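Local coordinates for putative uncharacterized protein PH0300 (Pyrococcus horikoshii, PDB 3VRH) that catalyses the ATP-dependent 2-thiolation of a 5-methyluridine in the T loop of tRNAs, which stabilises them against heat, at residues V62-L67 with I74-I79. Residues are numbered along the deposited sequence; the frame is centred on the assembly and turned at random.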
loop_
_atom_site.group_PDB
_atom_site.type_symbol
_atom_site.label_atom_id
_atom_site.label_comp_id
_atom_site.label_asym_id
_atom_site.label_seq_id
_atom_site.Cartn_x
_atom_site.Cartn_y
_atom_site.Cartn_z
ATOM N N VAL A 62 5.775 -12.072 -25.052
ATOM C CA VAL A 62 4.588 -12.907 -24.936
ATOM C C VAL A 62 3.377 -12.103 -25.427
ATOM O O VAL A 62 2.451 -12.649 -26.036
ATOM C CB VAL A 62 4.406 -13.398 -23.457
ATOM C CG1 VAL A 62 2.983 -13.894 -23.187
ATOM C CG2 VAL A 62 5.425 -14.499 -23.140
ATOM N N THR A 63 3.400 -10.796 -25.173
ATOM C CA THR A 63 2.307 -9.936 -25.598
ATOM C C THR A 63 2.193 -10.025 -27.119
ATOM O O THR A 63 1.130 -10.355 -27.643
ATOM C CB THR A 63 2.512 -8.464 -25.195
ATOM O OG1 THR A 63 2.525 -8.351 -23.767
ATOM C CG2 THR A 63 1.397 -7.589 -25.742
ATOM N N ALA A 64 3.289 -9.760 -27.821
ATOM C CA ALA A 64 3.258 -9.776 -29.287
ATOM C C ALA A 64 2.947 -11.166 -29.801
ATOM O O ALA A 64 2.238 -11.322 -30.793
ATOM C CB ALA A 64 4.569 -9.283 -29.857
ATOM N N TYR A 65 3.473 -12.170 -29.117
ATOM C CA TYR A 65 3.245 -13.543 -29.500
ATOM C C TYR A 65 1.756 -13.891 -29.462
ATOM O O TYR A 65 1.230 -14.464 -30.413
ATOM C CB TYR A 65 4.040 -14.517 -28.613
ATOM C CG TYR A 65 3.975 -15.963 -29.097
ATOM C CD1 TYR A 65 2.842 -16.745 -28.871
ATOM C CD2 TYR A 65 5.042 -16.542 -29.775
ATOM C CE1 TYR A 65 2.765 -18.044 -29.296
ATOM C CE2 TYR A 65 4.974 -17.864 -30.230
ATOM C CZ TYR A 65 3.829 -18.609 -29.979
ATOM O OH TYR A 65 3.738 -19.913 -30.407
ATOM N N VAL A 66 1.092 -13.557 -28.363
ATOM C CA VAL A 66 -0.304 -13.934 -28.184
ATOM C C VAL A 66 -1.263 -13.100 -29.031
ATOM O O VAL A 66 -2.205 -13.646 -29.603
ATOM C CB VAL A 66 -0.746 -13.911 -26.691
ATOM C CG1 VAL A 66 -2.226 -14.243 -26.554
ATOM C CG2 VAL A 66 0.062 -14.915 -25.884
ATOM N N LEU A 67 -1.043 -11.791 -29.100
ATOM C CA LEU A 67 -1.872 -10.954 -29.966
ATOM C C LEU A 67 -1.841 -11.494 -31.396
ATOM O O LEU A 67 -2.863 -11.513 -32.076
ATOM C CB LEU A 67 -1.399 -9.508 -29.953
ATOM C CG LEU A 67 -1.634 -8.748 -28.644
ATOM C CD1 LEU A 67 -1.198 -7.319 -28.798
ATOM C CD2 LEU A 67 -3.078 -8.814 -28.220
ATOM N N ILE A 74 -0.455 -7.068 -35.845
ATOM C CA ILE A 74 0.557 -6.466 -34.994
ATOM C C ILE A 74 1.899 -6.290 -35.686
ATOM O O ILE A 74 2.333 -7.141 -36.461
ATOM C CB ILE A 74 0.734 -7.241 -33.672
ATOM C CG1 ILE A 74 1.253 -8.643 -33.950
ATOM C CG2 ILE A 74 -0.586 -7.321 -32.889
ATOM C CD1 ILE A 74 2.364 -9.039 -33.028
ATOM N N GLU A 75 2.533 -5.158 -35.417
ATOM C CA GLU A 75 3.924 -4.941 -35.791
ATOM C C GLU A 75 4.658 -4.612 -34.498
ATOM O O GLU A 75 4.026 -4.206 -33.516
ATOM C CB GLU A 75 4.049 -3.816 -36.828
ATOM C CG GLU A 75 3.206 -4.090 -38.104
ATOM C CD GLU A 75 3.380 -3.050 -39.209
ATOM O OE1 GLU A 75 4.418 -2.361 -39.241
ATOM O OE2 GLU A 75 2.470 -2.927 -40.058
ATOM N N CYS A 76 5.973 -4.805 -34.482
ATOM C CA CYS A 76 6.731 -4.599 -33.264
ATOM C C CYS A 76 7.774 -3.526 -33.435
ATOM O O CYS A 76 8.279 -3.300 -34.542
ATOM C CB CYS A 76 7.376 -5.902 -32.811
ATOM S SG CYS A 76 6.176 -7.214 -32.611
ATOM N N LEU A 77 8.076 -2.854 -32.330
ATOM C CA LEU A 77 9.113 -1.844 -32.300
ATOM C C LEU A 77 10.078 -2.158 -31.168
ATOM O O LEU A 77 9.658 -2.332 -30.020
ATOM C CB LEU A 77 8.509 -0.458 -32.078
ATOM C CG LEU A 77 9.496 0.638 -31.665
ATOM C CD1 LEU A 77 10.450 0.959 -32.802
ATOM C CD2 LEU A 77 8.765 1.899 -31.202
ATOM N N HIS A 78 11.369 -2.219 -31.486
ATOM C CA HIS A 78 12.383 -2.385 -30.460
ATOM C C HIS A 78 13.180 -1.117 -30.327
ATOM O O HIS A 78 13.723 -0.620 -31.308
ATOM C CB HIS A 78 13.333 -3.526 -30.791
ATOM C CG HIS A 78 14.503 -3.607 -29.865
ATOM N ND1 HIS A 78 14.386 -4.026 -28.558
ATOM C CD2 HIS A 78 15.810 -3.310 -30.052
ATOM C CE1 HIS A 78 15.573 -3.989 -27.979
ATOM N NE2 HIS A 78 16.456 -3.566 -28.867
ATOM N N ILE A 79 13.270 -0.600 -29.110
ATOM C CA ILE A 79 14.013 0.622 -28.894
ATOM C C ILE A 79 15.328 0.278 -28.221
ATOM O O ILE A 79 15.373 -0.077 -27.038
ATOM C CB ILE A 79 13.200 1.638 -28.070
ATOM C CG1 ILE A 79 11.948 2.044 -28.853
ATOM C CG2 ILE A 79 14.057 2.858 -27.690
ATOM C CD1 ILE A 79 10.882 2.735 -27.999
#
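Ile-74 points at the helix and touches it with both of its branches. The CG1 arm ends in CD1, which packs 3.9 Å from Ala-64 CB. The same CD1 comes to 3.2 Å from the backbone Ala-64 O, a tight, somewhat strained contact of methyl against carbonyl, and chi2 at 135° twists the arm off a staggered position. The other branch, CG2, lies 3.8 Å from Leu-67 CB, with the two side chains crossing at about a right angle. With chi1 at 64°, CG1 is wedged between the backbone N and the carbonyl carbon, and this leaves CG2 beside the N, turned to Leu-67. Replacing this isoleucine by alanine removes both branches, which would probably open a gap beside Ala-64 and leave Leu-67 CB without its mate on the strand.

Two residues on, on the same face of the strand, Cys-76 SG meets Ala-64 CB at 3.8 Å. Cys-98 and Ile-101 of helix 87-101 and Ile-38 of helix 23-40 cover this tight patch. Beyond it the contact thins quickly: the segments run nearly antiparallel, at 165°, yet Leu-77, His-78 and Ile-79 stay well clear of 62-67, and His-78 packs instead on Glu-91 and Ala-94 of helix 87-101. Glu-75, partly exposed, faces away from the helix and pairs with Arg-49.

This is the helix-to-second-strand packing of a beta-alpha-beta unit (49-53, 58-69, 73-80) in the PP-loop ATPase fold, and the strand carries on to Ile-79, which binds ATP. All four touching residues are buried and the two segments meet through apolar packing alone, so their match rests on shape, with no polar bond between them to fix it.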